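Local coordinates for insecticidal crystal protein Cry7Cal (PDB 5ZI1), which is an insecticidal crystal toxin of Bacillus thuringiensis active against the locust, probably acting by binding gut-cell receptors and inserting its helical domain into the membrane, at residues Glu115-Thr120 / Asp173-Glu178; Leu150-Leu155 / Pro231-Tyr236; Asn157-Gly162 / Asp237-Pro242. All blocks are in the same frame, centred on the assembly; numbering follows the deposited sequence. Where two conformers were deposited one is given.

How the contacts relate
Contacts 1 and 2 lie in the N-terminal helical domain, and contact 3 joins it to the loop that leads out of it; all are on one side of the chain's centre. Their segments interleave along the chain: 115-120, 150-155, 157-162, 173-178, 231-236, 237-242. Contact 1 joins helices 107-127 and 169-202, which flank helix 141-165 in sequence and both pack on it. Contacts 2 and 3 both use that central helix, against segment 231-236 and the loop that follows. Centres of contacts 1 and 2 lie about 13 Å apart, 1 and 3 about 12 Å, 2 and 3 about 10 Å. The D173-R239 salt bridge ties contact 1 to contact 3, joining the loop to the bundle.

Contact 1: Glu115-Thr120 / Asp173-Glu178; sequences ERFVST and DLFYNE
F117 and F175 meet edge to face between helices 107-127 and 169-202, two helices of the alpha-helical bundle that forms the N-terminal domain of three-domain Cry toxins. The backbones stay well apart, the nearest CA atoms, those of V118 and F175, being 9.9 Å from each other, so the gap is bridged by side chains alone.

The aromatic pair does most of the work. F117 points its CE2 corner at F175, whose ring lies almost perpendicular to it: the planes stand at 89° and the centroids are 5.2 Å apart. CE2 of F117 sits over one face of F175, displaced toward the rim, and comes to 3.7 Å from CZ of F175. Such a T-shaped pair sets the weakly positive ring hydrogens of F117 against the electron-rich face of its partner. F117 reaches this place because its ring swings opposite the backbone N (chi1 171°), out toward helix 169-202.

Aliphatic packing adds a smaller share. V118 uses its CG1 branch, which lies obliquely to the F175 ring. Both phenylalanines are buried, and they meet beside helix 141-165: F117 and F175 each touch A158, and F175 also touches L155. Helix 73-101 supplies Y93 against F117.

CZ is the atom of F175 nearest to both partners, F117 CE2 and V118 CG1, the latter lying 4.1 Å from F175 CZ.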
ATOM      1  N   GLU A 115      -5.185  34.874   6.931  1.00 53.90           N
ATOM      2  CA  GLU A 115      -5.993  34.661   8.129  0.69 57.66           C
ATOM      3  C   GLU A 115      -6.707  33.327   8.130  1.00 56.96           C
ATOM      4  O   GLU A 115      -6.744  32.664   9.157  1.00 52.92           O
ATOM      5  CB  GLU A 115      -7.011  35.786   8.214  0.69 60.93           C
ATOM      6  CG  GLU A 115      -7.782  35.831   9.529  0.69 63.55           C
ATOM      7  CD  GLU A 115      -9.271  35.674   9.329  0.69 67.09           C
ATOM      8  OE1 GLU A 115      -9.720  34.515   9.236  0.69 71.00           O
ATOM      9  OE2 GLU A 115      -9.981  36.701   9.260  0.69 68.91           O
ATOM     10  N   ARG A 116      -7.373  32.965   7.018  1.00 54.01           N
ATOM     11  CA  ARG A 116      -8.016  31.658   6.945  1.00 53.56           C
ATOM     12  C   ARG A 116      -7.012  30.533   7.097  1.00 51.56           C
ATOM     13  O   ARG A 116      -7.348  29.488   7.672  1.00 50.75           O
ATOM     14  CB  ARG A 116      -8.797  31.482   5.644  1.00 59.53           C
ATOM     15  CG  ARG A 116      -9.767  32.602   5.389  1.00 55.88           C
ATOM     16  CD  ARG A 116     -11.139  32.251   5.952  1.00 63.06           C
ATOM     17  NE  ARG A 116     -12.084  33.317   5.626  1.00 75.55           N
ATOM     18  CZ  ARG A 116     -12.320  34.372   6.399  1.00 82.74           C
ATOM     19  NH1 ARG A 116     -11.693  34.497   7.573  1.00 76.95           N
ATOM     20  NH2 ARG A 116     -13.178  35.290   5.997  1.00 84.11           N
ATOM     21  N   PHE A 117      -5.781  30.725   6.620  1.00 49.24           N
ATOM     22  CA  PHE A 117      -4.796  29.659   6.743  1.00 51.51           C
ATOM     23  C   PHE A 117      -4.445  29.402   8.205  1.00 48.69           C
ATOM     24  O   PHE A 117      -4.549  28.269   8.690  1.00 50.37           O
ATOM     25  CB  PHE A 117      -3.535  29.982   5.942  1.00 51.76           C
ATOM     26  CG  PHE A 117      -2.417  29.009   6.210  1.00 51.30           C
ATOM     27  CD1 PHE A 117      -2.356  27.810   5.522  1.00 49.33           C
ATOM     28  CD2 PHE A 117      -1.477  29.253   7.199  1.00 45.39           C
ATOM     29  CE1 PHE A 117      -1.350  26.890   5.788  1.00 50.09           C
ATOM     30  CE2 PHE A 117      -0.466  28.339   7.481  1.00 43.82           C
ATOM     31  CZ  PHE A 117      -0.401  27.158   6.773  1.00 51.52           C
ATOM     32  N   VAL A 118      -4.004  30.438   8.926  1.00 50.10           N
ATOM     33  CA  VAL A 118      -3.556  30.194  10.298  1.00 45.38           C
ATOM     34  C   VAL A 118      -4.740  29.842  11.184  1.00 49.26           C
ATOM     35  O   VAL A 118      -4.618  28.997  12.081  1.00 51.47           O
ATOM     36  CB  VAL A 118      -2.741  31.380  10.865  1.00 53.07           C
ATOM     37  CG1 VAL A 118      -1.625  31.799   9.897  1.00 50.85           C
ATOM     38  CG2 VAL A 118      -3.625  32.551  11.181  1.00 55.27           C
ATOM     39  N   SER A 119      -5.918  30.412  10.924  1.00 50.29           N
ATOM     40  CA  SER A 119      -7.080  29.974  11.688  1.00 53.10           C
ATOM     41  C   SER A 119      -7.440  28.529  11.370  1.00 48.53           C
ATOM     42  O   SER A 119      -7.859  27.791  12.268  1.00 48.63           O
ATOM     43  CB  SER A 119      -8.274  30.903  11.454  1.00 54.58           C
ATOM     44  OG  SER A 119      -8.682  30.899  10.096  1.00 61.67           O
ATOM     45  N   THR A 120      -7.275  28.090  10.112  1.00 50.39           N
ATOM     46  CA  THR A 120      -7.638  26.703   9.790  1.00 51.02           C
ATOM     47  C   THR A 120      -6.590  25.739  10.327  1.00 48.94           C
ATOM     48  O   THR A 120      -6.925  24.656  10.820  1.00 49.20           O
ATOM     49  CB  THR A 120      -7.813  26.505   8.278  1.00 48.45           C
ATOM     50  OG1 THR A 120      -8.906  27.298   7.806  1.00 48.76           O
ATOM     51  CG2 THR A 120      -8.117  25.053   7.959  1.00 46.15           C
ATOM     52  N   ASP A 173       9.410  29.380   8.070  1.00 50.65           N
ATOM     53  CA  ASP A 173      10.298  28.369   8.644  1.00 49.61           C
ATOM     54  C   ASP A 173       9.666  27.672   9.837  1.00 50.05           C
ATOM     55  O   ASP A 173       9.951  26.494  10.084  1.00 51.22           O
ATOM     56  CB  ASP A 173      11.629  28.989   9.069  1.00 54.74           C
ATOM     57  CG  ASP A 173      12.529  29.337   7.885  1.00 57.24           C
ATOM     58  OD1 ASP A 173      12.196  28.999   6.726  1.00 55.65           O
ATOM     59  OD2 ASP A 173      13.603  29.926   8.126  1.00 60.60           O
ATOM     60  N   LEU A 174       8.841  28.383  10.608  1.00 50.09           N
ATOM     61  CA  LEU A 174       8.165  27.749  11.734  1.00 48.85           C
ATOM     62  C   LEU A 174       7.197  26.678  11.244  1.00 47.05           C
ATOM     63  O   LEU A 174       7.206  25.541  11.733  1.00 45.35           O
ATOM     64  CB  LEU A 174       7.428  28.799  12.556  1.00 51.26           C
ATOM     65  CG  LEU A 174       6.723  28.275  13.816  1.00 55.29           C
ATOM     66  CD1 LEU A 174       7.737  27.887  14.893  1.00 50.95           C
ATOM     67  CD2 LEU A 174       5.736  29.312  14.348  1.00 55.20           C
ATOM     68  N   PHE A 175       6.369  27.025  10.255  1.00 47.43           N
ATOM     69  CA  PHE A 175       5.397  26.073   9.711  1.00 49.17           C
ATOM     70  C   PHE A 175       6.084  24.852   9.113  1.00 46.08           C
ATOM     71  O   PHE A 175       5.650  23.714   9.336  1.00 44.65           O
ATOM     72  CB  PHE A 175       4.526  26.777   8.680  1.00 45.67           C
ATOM     73  CG  PHE A 175       3.482  27.669   9.294  1.00 47.88           C
ATOM     74  CD1 PHE A 175       2.599  27.174  10.238  1.00 49.74           C
ATOM     75  CD2 PHE A 175       3.395  28.996   8.938  1.00 46.76           C
ATOM     76  CE1 PHE A 175       1.637  27.986  10.801  1.00 51.90           C
ATOM     77  CE2 PHE A 175       2.436  29.823   9.502  1.00 45.94           C
ATOM     78  CZ  PHE A 175       1.557  29.317  10.437  1.00 46.96           C
ATOM     79  N   TYR A 176       7.182  25.070   8.383  1.00 46.52           N
ATOM     80  CA  TYR A 176       8.000  23.967   7.894  1.00 44.00           C
ATOM     81  C   TYR A 176       8.408  23.037   9.026  1.00 45.01           C
ATOM     82  O   TYR A 176       8.195  21.820   8.949  1.00 49.03           O
ATOM     83  CB  TYR A 176       9.243  24.508   7.169  1.00 49.24           C
ATOM     84  CG  TYR A 176      10.085  23.407   6.571  1.00 51.85           C
ATOM     85  CD1 TYR A 176       9.675  22.755   5.408  1.00 54.83           C
ATOM     86  CD2 TYR A 176      11.264  22.984   7.181  1.00 49.97           C
ATOM     87  CE1 TYR A 176      10.420  21.722   4.856  1.00 53.49           C
ATOM     88  CE2 TYR A 176      12.030  21.955   6.637  1.00 52.84           C
ATOM     89  CZ  TYR A 176      11.600  21.326   5.463  1.00 61.14           C
ATOM     90  OH  TYR A 176      12.335  20.300   4.890  1.00 56.09           O
ATOM     91  N   ASN A 177       8.971  23.593  10.105  1.00 44.20           N
ATOM     92  CA  ASN A 177       9.446  22.747  11.198  1.00 43.65           C
ATOM     93  C   ASN A 177       8.294  22.089  11.940  1.00 40.85           C
ATOM     94  O   ASN A 177       8.417  20.947  12.387  1.00 40.38           O
ATOM     95  CB  ASN A 177      10.304  23.552  12.173  1.00 48.72           C
ATOM     96  CG  ASN A 177      11.589  24.047  11.537  1.00 53.65           C
ATOM     97  OD1 ASN A 177      12.165  23.385  10.671  1.00 55.95           O
ATOM     98  ND2 ASN A 177      12.052  25.205  11.975  1.00 56.30           N
ATOM     99  N   GLU A 178       7.186  22.802  12.126  1.00 39.38           N
ATOM    100  CA  GLU A 178       6.007  22.157  12.682  1.00 45.83           C
ATOM    101  C   GLU A 178       5.583  20.971  11.818  1.00 46.59           C
ATOM    102  O   GLU A 178       5.314  19.883  12.336  1.00 46.57           O
ATOM    103  CB  GLU A 178       4.870  23.162  12.812  1.00 46.80           C
ATOM    104  CG  GLU A 178       5.091  24.183  13.897  1.00 55.83           C
ATOM    105  CD  GLU A 178       3.942  25.158  13.975  1.00 64.96           C
ATOM    106  OE1 GLU A 178       4.033  26.117  14.786  1.00 61.35           O
ATOM    107  OE2 GLU A 178       2.952  24.947  13.218  1.00 64.72           O
TER

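Contact 2: Leu150-Leu155 / Pro231-Tyr236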
ATOM      1  N   LEU A 150      -4.792  15.590   5.894  1.00 44.32           N
ATOM      2  CA  LEU A 150      -5.181  16.933   5.471  1.00 43.95           C
ATOM      3  C   LEU A 150      -4.320  18.000   6.137  1.00 46.42           C
ATOM      4  O   LEU A 150      -3.967  19.000   5.505  1.00 46.71           O
ATOM      5  CB  LEU A 150      -6.656  17.179   5.781  1.00 44.51           C
ATOM      6  CG  LEU A 150      -7.686  16.324   5.038  1.00 47.71           C
ATOM      7  CD1 LEU A 150      -9.079  16.748   5.462  1.00 44.30           C
ATOM      8  CD2 LEU A 150      -7.517  16.446   3.529  1.00 41.13           C
ATOM      9  N   HIS A 151      -3.983  17.809   7.414  1.00 44.58           N
ATOM     10  CA  HIS A 151      -3.195  18.800   8.144  1.00 43.96           C
ATOM     11  C   HIS A 151      -1.823  18.961   7.511  1.00 45.39           C
ATOM     12  O   HIS A 151      -1.386  20.079   7.222  1.00 42.21           O
ATOM     13  CB  HIS A 151      -3.069  18.379   9.615  1.00 41.68           C
ATOM     14  CG  HIS A 151      -2.455  19.423  10.502  1.00 51.04           C
ATOM     15  ND1 HIS A 151      -1.950  19.130  11.752  1.00 46.49           N
ATOM     16  CD2 HIS A 151      -2.278  20.755  10.329  1.00 41.60           C
ATOM     17  CE1 HIS A 151      -1.486  20.237  12.305  1.00 49.02           C
ATOM     18  NE2 HIS A 151      -1.681  21.237  11.465  1.00 48.42           N
ATOM     19  N   LEU A 152      -1.140  17.842   7.265  1.00 46.64           N
ATOM     20  CA  LEU A 152       0.183  17.893   6.650  1.00 45.36           C
ATOM     21  C   LEU A 152       0.134  18.575   5.292  1.00 48.98           C
ATOM     22  O   LEU A 152       1.016  19.386   4.953  1.00 46.49           O
ATOM     23  CB  LEU A 152       0.743  16.476   6.515  1.00 41.81           C
ATOM     24  CG  LEU A 152       1.050  15.878   7.882  1.00 42.83           C
ATOM     25  CD1 LEU A 152       1.541  14.459   7.753  1.00 45.60           C
ATOM     26  CD2 LEU A 152       2.077  16.760   8.546  1.00 41.83           C
ATOM     27  N   PHE A 153      -0.902  18.262   4.507  1.00 46.47           N
ATOM     28  CA  PHE A 153      -1.058  18.855   3.191  1.00 45.52           C
ATOM     29  C   PHE A 153      -1.369  20.339   3.286  1.00 47.41           C
ATOM     30  O   PHE A 153      -0.845  21.143   2.502  1.00 48.58           O
ATOM     31  CB  PHE A 153      -2.161  18.133   2.425  1.00 51.97           C
ATOM     32  CG  PHE A 153      -2.593  18.853   1.196  1.00 53.02           C
ATOM     33  CD1 PHE A 153      -1.712  19.020   0.137  1.00 56.66           C
ATOM     34  CD2 PHE A 153      -3.861  19.388   1.102  1.00 53.81           C
ATOM     35  CE1 PHE A 153      -2.098  19.697  -1.000  1.00 60.11           C
ATOM     36  CE2 PHE A 153      -4.252  20.063  -0.041  1.00 59.14           C
ATOM     37  CZ  PHE A 153      -3.368  20.219  -1.089  1.00 56.53           C
ATOM     38  N   LEU A 154      -2.240  20.720   4.222  1.00 44.48           N
ATOM     39  CA  LEU A 154      -2.493  22.137   4.450  1.00 40.86           C
ATOM     40  C   LEU A 154      -1.203  22.880   4.805  1.00 48.00           C
ATOM     41  O   LEU A 154      -1.001  24.019   4.376  1.00 42.66           O
ATOM     42  CB  LEU A 154      -3.524  22.316   5.553  1.00 39.12           C
ATOM     43  CG  LEU A 154      -3.796  23.783   5.876  1.00 46.84           C
ATOM     44  CD1 LEU A 154      -4.468  24.413   4.706  1.00 45.74           C
ATOM     45  CD2 LEU A 154      -4.604  23.994   7.166  1.00 48.29           C
ATOM     46  N   LEU A 155      -0.325  22.255   5.596  1.00 42.41           N
ATOM     47  CA  LEU A 155       0.881  22.943   6.027  1.00 47.35           C
ATOM     48  C   LEU A 155       1.800  23.202   4.844  1.00 50.85           C
ATOM     49  O   LEU A 155       2.511  24.214   4.823  1.00 52.83           O
ATOM     50  CB  LEU A 155       1.588  22.130   7.123  1.00 44.46           C
ATOM     51  CG  LEU A 155       0.969  22.278   8.523  1.00 45.59           C
ATOM     52  CD1 LEU A 155       1.324  21.136   9.477  1.00 37.07           C
ATOM     53  CD2 LEU A 155       1.394  23.643   9.092  1.00 46.05           C
ATOM     54  N   PRO A 231       3.254   6.892   3.206  1.00 49.57           N
ATOM     55  CA  PRO A 231       4.348   7.277   2.290  1.00 43.66           C
ATOM     56  C   PRO A 231       4.213   8.692   1.754  1.00 47.48           C
ATOM     57  O   PRO A 231       5.215   9.297   1.371  1.00 47.34           O
ATOM     58  CB  PRO A 231       4.257   6.242   1.164  1.00 44.37           C
ATOM     59  CG  PRO A 231       3.498   5.096   1.751  1.00 50.67           C
ATOM     60  CD  PRO A 231       2.559   5.674   2.745  1.00 48.11           C
ATOM     61  N   LEU A 232       3.005   9.243   1.706  1.00 48.88           N
ATOM     62  CA  LEU A 232       2.841  10.594   1.192  1.00 43.32           C
ATOM     63  C   LEU A 232       3.312  11.648   2.176  1.00 47.57           C
ATOM     64  O   LEU A 232       3.731  12.731   1.747  1.00 48.08           O
ATOM     65  CB  LEU A 232       1.380  10.840   0.840  1.00 47.90           C
ATOM     66  CG  LEU A 232       0.908   9.972  -0.326  1.00 50.42           C
ATOM     67  CD1 LEU A 232      -0.606   9.914  -0.397  1.00 45.52           C
ATOM     68  CD2 LEU A 232       1.479  10.529  -1.600  1.00 52.26           C
ATOM     69  N   PHE A 233       3.230  11.366   3.478  1.00 43.35           N
ATOM     70  CA  PHE A 233       3.522  12.374   4.496  1.00 45.01           C
ATOM     71  C   PHE A 233       4.851  13.096   4.279  1.00 44.29           C
ATOM     72  O   PHE A 233       4.843  14.335   4.225  1.00 42.74           O
ATOM     73  CB  PHE A 233       3.450  11.735   5.894  1.00 45.86           C
ATOM     74  CG  PHE A 233       2.031  11.407   6.350  1.00 48.15           C
ATOM     75  CD1 PHE A 233       0.954  11.576   5.499  1.00 41.95           C
ATOM     76  CD2 PHE A 233       1.793  10.942   7.632  1.00 42.59           C
ATOM     77  CE1 PHE A 233      -0.327  11.276   5.915  1.00 49.69           C
ATOM     78  CE2 PHE A 233       0.522  10.658   8.063  1.00 41.41           C
ATOM     79  CZ  PHE A 233      -0.545  10.813   7.203  1.00 48.46           C
ATOM     80  N   PRO A 234       5.989  12.421   4.104  1.00 41.37           N
ATOM     81  CA  PRO A 234       7.224  13.167   3.807  1.00 48.23           C
ATOM     82  C   PRO A 234       7.200  13.890   2.464  1.00 51.10           C
ATOM     83  O   PRO A 234       7.922  14.877   2.306  1.00 45.79           O
ATOM     84  CB  PRO A 234       8.313  12.081   3.825  1.00 47.60           C
ATOM     85  CG  PRO A 234       7.657  10.850   4.379  1.00 46.89           C
ATOM     86  CD  PRO A 234       6.221  10.969   4.026  1.00 45.41           C
ATOM     87  N   ILE A 235       6.407  13.438   1.483  1.00 47.46           N
ATOM     88  CA  ILE A 235       6.373  14.148   0.208  1.00 45.37           C
ATOM     89  C   ILE A 235       5.691  15.512   0.332  1.00 50.24           C
ATOM     90  O   ILE A 235       5.918  16.392  -0.506  1.00 49.77           O
ATOM     91  CB  ILE A 235       5.723  13.243  -0.859  1.00 51.57           C
ATOM     92  CG1 ILE A 235       6.666  12.079  -1.144  1.00 48.32           C
ATOM     93  CG2 ILE A 235       5.439  13.993  -2.155  1.00 47.93           C
ATOM     94  CD1 ILE A 235       6.009  10.935  -1.740  1.00 53.92           C
ATOM     95  N   TYR A 236       4.907  15.749   1.393  1.00 47.88           N
ATOM     96  CA  TYR A 236       4.351  17.086   1.557  1.00 44.86           C
ATOM     97  C   TYR A 236       5.417  18.101   1.967  1.00 48.68           C
ATOM     98  O   TYR A 236       5.100  19.292   2.096  1.00 42.00           O
ATOM     99  CB  TYR A 236       3.228  17.087   2.593  1.00 44.93           C
ATOM    100  CG  TYR A 236       2.003  16.266   2.247  1.00 51.74           C
ATOM    101  CD1 TYR A 236       1.491  16.233   0.958  1.00 51.24           C
ATOM    102  CD2 TYR A 236       1.358  15.520   3.221  1.00 46.96           C
ATOM    103  CE1 TYR A 236       0.374  15.486   0.660  1.00 56.31           C
ATOM    104  CE2 TYR A 236       0.249  14.762   2.929  1.00 47.96           C
ATOM    105  CZ  TYR A 236      -0.240  14.746   1.650  1.00 52.14           C
ATOM    106  OH  TYR A 236      -1.349  13.993   1.358  1.00 55.50           O
TER
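L152 and F153 of helix 141-165 press on F233 and Y236 of segment 231-236, which holds a short, weakly bonded helix. The interface is buried and joins the central helix of the bundle to the segment by which the chain leaves the helical domain.

CH-pi contacts dominate. The CD1 methyl of L152 stands over one face of F233, 3.4 Å from F233 CG and offset from the ring centre toward the attached end of the ring. L152 has CG turned away from its own carbonyl carbon (chi1 -68°), and an extended chi2 of 177° carries CD1 onward to the ring; the two side chains cross at about a right angle. A second CH-pi contact involves Y236: CB of F153 lies over its face, 4.0 Å from the ring centroid. The opposite face of Y236 is approached by the carbonyl oxygen L232 O, toward the rim, so the phenol ring lies between F153 CB and L232 O.

Further apolar packing, oblique to the rings, completes the fit. L152 also uses CB, placed 3.5 Å from CD2 of Y236, and thereby touches both aromatic partners with different parts of one side chain. The rings of F153 and Y236 are inclined at 56° and form neither a stack nor a T; the F153 ring continues away to meet F40 of helix 33-47.

Polar groups are satisfied from outside the two segments. Y236 OH bonds to N149 OD1, and NE2 of Q179 is hydrogen-bonded to the backbone oxygens of both L152 and Y236. Cohesion across the interface therefore comes from hydrocarbon and ring faces, while these bonds settle the buried hydroxyl and carbonyls.

Contact 3: Asn157-Gly162 / Asp237-Pro242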
ATOM      1  N   ASN A 157       0.913  24.327   2.095  1.00 46.60           N
ATOM      2  CA  ASN A 157       0.512  25.580   1.463  1.00 45.51           C
ATOM      3  C   ASN A 157       1.355  26.761   1.961  1.00 52.55           C
ATOM      4  O   ASN A 157       1.682  27.661   1.181  1.00 53.75           O
ATOM      5  CB  ASN A 157      -0.980  25.830   1.691  1.00 47.08           C
ATOM      6  CG  ASN A 157      -1.881  24.934   0.815  1.00 52.49           C
ATOM      7  OD1 ASN A 157      -2.948  25.358   0.379  1.00 52.19           O
ATOM      8  ND2 ASN A 157      -1.460  23.695   0.582  1.00 48.71           N
ATOM      9  N   ALA A 158       1.745  26.767   3.245  1.00 49.40           N
ATOM     10  CA  ALA A 158       2.550  27.883   3.749  1.00 52.34           C
ATOM     11  C   ALA A 158       3.881  27.970   3.016  1.00 50.94           C
ATOM     12  O   ALA A 158       4.332  29.068   2.652  1.00 48.13           O
ATOM     13  CB  ALA A 158       2.785  27.761   5.262  1.00 44.52           C
ATOM     14  N   GLU A 159       4.517  26.824   2.753  1.00 49.79           N
ATOM     15  CA  GLU A 159       5.774  26.885   2.020  1.00 50.60           C
ATOM     16  C   GLU A 159       5.551  27.263   0.569  1.00 54.89           C
ATOM     17  O   GLU A 159       6.405  27.924  -0.033  1.00 57.62           O
ATOM     18  CB  GLU A 159       6.547  25.561   2.120  1.00 54.47           C
ATOM     19  CG  GLU A 159       7.832  25.603   1.270  1.00 59.04           C
ATOM     20  CD  GLU A 159       9.047  25.975   2.130  1.00 61.26           C
ATOM     21  OE1 GLU A 159       8.909  25.990   3.376  1.00 56.03           O
ATOM     22  OE2 GLU A 159      10.130  26.320   1.585  1.00 61.12           O
ATOM     23  N   LEU A 160       4.411  26.873  -0.004  1.00 54.52           N
ATOM     24  CA  LEU A 160       4.174  27.209  -1.398  1.00 55.57           C
ATOM     25  C   LEU A 160       3.818  28.679  -1.567  1.00 57.22           C
ATOM     26  O   LEU A 160       4.332  29.349  -2.474  1.00 59.18           O
ATOM     27  CB  LEU A 160       3.060  26.341  -1.979  1.00 57.07           C
ATOM     28  CG  LEU A 160       3.309  24.844  -2.148  1.00 57.90           C
ATOM     29  CD1 LEU A 160       1.980  24.167  -2.424  1.00 56.34           C
ATOM     30  CD2 LEU A 160       4.289  24.591  -3.266  1.00 53.93           C
ATOM     31  N   PHE A 161       2.936  29.196  -0.721  1.00 53.09           N
ATOM     32  CA  PHE A 161       2.338  30.493  -0.969  1.00 52.23           C
ATOM     33  C   PHE A 161       2.600  31.520   0.130  1.00 58.58           C
ATOM     34  O   PHE A 161       2.281  32.700  -0.075  1.00 58.83           O
ATOM     35  CB  PHE A 161       0.818  30.348  -1.170  1.00 53.21           C
ATOM     36  CG  PHE A 161       0.409  29.187  -2.076  1.00 58.72           C
ATOM     37  CD1 PHE A 161       0.836  29.121  -3.401  1.00 55.75           C
ATOM     38  CD2 PHE A 161      -0.444  28.190  -1.606  1.00 54.18           C
ATOM     39  CE1 PHE A 161       0.444  28.073  -4.224  1.00 60.67           C
ATOM     40  CE2 PHE A 161      -0.850  27.135  -2.430  1.00 57.71           C
ATOM     41  CZ  PHE A 161      -0.404  27.072  -3.734  1.00 57.63           C
ATOM     42  N   GLY A 162       3.191  31.125   1.263  1.00 54.66           N
ATOM     43  CA  GLY A 162       3.366  32.016   2.408  1.00 58.21           C
ATOM     44  C   GLY A 162       4.013  33.356   2.121  1.00 55.26           C
ATOM     45  O   GLY A 162       3.425  34.407   2.397  1.00 55.07           O
ATOM     46  N   ASP A 237       6.648  17.639   2.193  1.00 44.16           N
ATOM     47  CA  ASP A 237       7.811  18.491   2.441  1.00 50.94           C
ATOM     48  C   ASP A 237       8.193  19.155   1.127  1.00 46.06           C
ATOM     49  O   ASP A 237       8.882  18.564   0.291  1.00 45.20           O
ATOM     50  CB  ASP A 237       8.947  17.644   3.007  1.00 50.88           C
ATOM     51  CG  ASP A 237      10.212  18.436   3.292  1.00 52.12           C
ATOM     52  OD1 ASP A 237      10.358  19.571   2.786  1.00 52.99           O
ATOM     53  OD2 ASP A 237      11.090  17.888   4.000  1.00 51.85           O
ATOM     54  N   ALA A 238       7.737  20.393   0.933  1.00 45.80           N
ATOM     55  CA  ALA A 238       7.917  21.064  -0.351  1.00 50.00           C
ATOM     56  C   ALA A 238       9.357  21.485  -0.619  1.00 51.79           C
ATOM     57  O   ALA A 238       9.668  21.853  -1.756  1.00 50.97           O
ATOM     58  CB  ALA A 238       7.011  22.291  -0.436  1.00 51.30           C
ATOM     59  N   ARG A 239      10.233  21.454   0.384  1.00 48.96           N
ATOM     60  CA  ARG A 239      11.644  21.712   0.116  1.00 54.70           C
ATOM     61  C   ARG A 239      12.350  20.469  -0.395  1.00 51.29           C
ATOM     62  O   ARG A 239      13.191  20.558  -1.296  1.00 51.70           O
ATOM     63  CB  ARG A 239      12.342  22.220   1.374  1.00 48.27           C
ATOM     64  CG  ARG A 239      12.056  23.660   1.659  1.00 53.20           C
ATOM     65  CD  ARG A 239      12.656  24.107   2.981  1.00 51.67           C
ATOM     66  NE  ARG A 239      11.911  25.270   3.426  1.00 54.22           N
ATOM     67  CZ  ARG A 239      12.061  25.876   4.596  1.00 53.68           C
ATOM     68  NH1 ARG A 239      12.957  25.440   5.471  1.00 45.91           N
ATOM     69  NH2 ARG A 239      11.297  26.923   4.879  1.00 50.72           N
ATOM     70  N   THR A 240      12.039  19.309   0.192  1.00 50.29           N
ATOM     71  CA  THR A 240      12.625  18.055  -0.259  1.00 45.80           C
ATOM     72  C   THR A 240      11.992  17.595  -1.565  1.00 48.08           C
ATOM     73  O   THR A 240      12.646  16.913  -2.363  1.00 46.59           O
ATOM     74  CB  THR A 240      12.464  16.983   0.818  1.00 46.18           C
ATOM     75  OG1 THR A 240      12.850  17.514   2.090  1.00 53.08           O
ATOM     76  CG2 THR A 240      13.311  15.773   0.522  1.00 46.44           C
ATOM     77  N   TYR A 241      10.749  17.991  -1.817  1.00 47.44           N
ATOM     78  CA  TYR A 241      10.026  17.627  -3.036  1.00 46.69           C
ATOM     79  C   TYR A 241       9.442  18.895  -3.645  1.00 50.02           C
ATOM     80  O   TYR A 241       8.231  19.154  -3.544  1.00 48.89           O
ATOM     81  CB  TYR A 241       8.958  16.572  -2.744  1.00 45.46           C
ATOM     82  CG  TYR A 241       9.545  15.285  -2.185  1.00 47.87           C
ATOM     83  CD1 TYR A 241       9.647  15.077  -0.808  1.00 45.94           C
ATOM     84  CD2 TYR A 241      10.014  14.286  -3.031  1.00 43.64           C
ATOM     85  CE1 TYR A 241      10.199  13.898  -0.296  1.00 42.95           C
ATOM     86  CE2 TYR A 241      10.566  13.108  -2.528  1.00 42.61           C
ATOM     87  CZ  TYR A 241      10.654  12.916  -1.165  1.00 43.87           C
ATOM     88  OH  TYR A 241      11.212  11.745  -0.676  1.00 44.15           O
ATOM     89  N   PRO A 242      10.279  19.711  -4.295  1.00 51.53           N
ATOM     90  CA  PRO A 242       9.796  20.948  -4.921  1.00 52.05           C
ATOM     91  C   PRO A 242       9.123  20.754  -6.268  1.00 53.86           C
ATOM     92  O   PRO A 242       8.696  21.748  -6.870  1.00 54.21           O
ATOM     93  CB  PRO A 242      11.083  21.778  -5.078  1.00 50.17           C
ATOM     94  CG  PRO A 242      12.144  20.753  -5.303  1.00 48.21           C
ATOM     95  CD  PRO A 242      11.740  19.554  -4.437  1.00 48.25           C
TER
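E159, near the end of helix 141-165, grips R239 of the loop after helix 232-235 through a salt bridge at the surface. The contact joins the central helix of the bundle to the linker leading out of the helical domain of a three-domain Cry toxin. The main bond runs from R239 NE to E159 OE2, 2.8 Å long and almost straight at 175°. OE2 lies in the guanidinium plane at its edge, yet the donor approaches from above the carboxylate plane. The two flat groups are turned 67° from each other, so this is not a flat, side-by-side pairing, and the second bond, R239 NH2 to E159 OE1 at 3.0 Å, is weak. A bend at chi2 of E159 swings its carboxylate across the arginine. E159 CG also rests 3.8 Å from A238 CB.

R239 has other partners on helix 169-202: its NH2 also forms a salt bridge with D173 OD1, and Y176 offers a ring for a cation-pi contact.

Within the loop, D237 supplies the acceptors. Its OD1 takes the backbone N of T240 at 3.1 Å, making an Asx motif, and more weakly the N of R239. Its OD2 receives the hydroxyl of T240, with OG1 2.6 Å away from D237 OD2, and also a weak bond from Y176 OH. Farther along, T240 O meets R525 NH2, and Y241 OH meets E596 and Y561, joining the loop to the C-terminal beta domain.

Two carboxylates, from helices 141-165 and 169-202, thus share one guanidinium, which should favour their ionised forms, while the bonds of D237 to T240 are consistent with a fixed turn at R239.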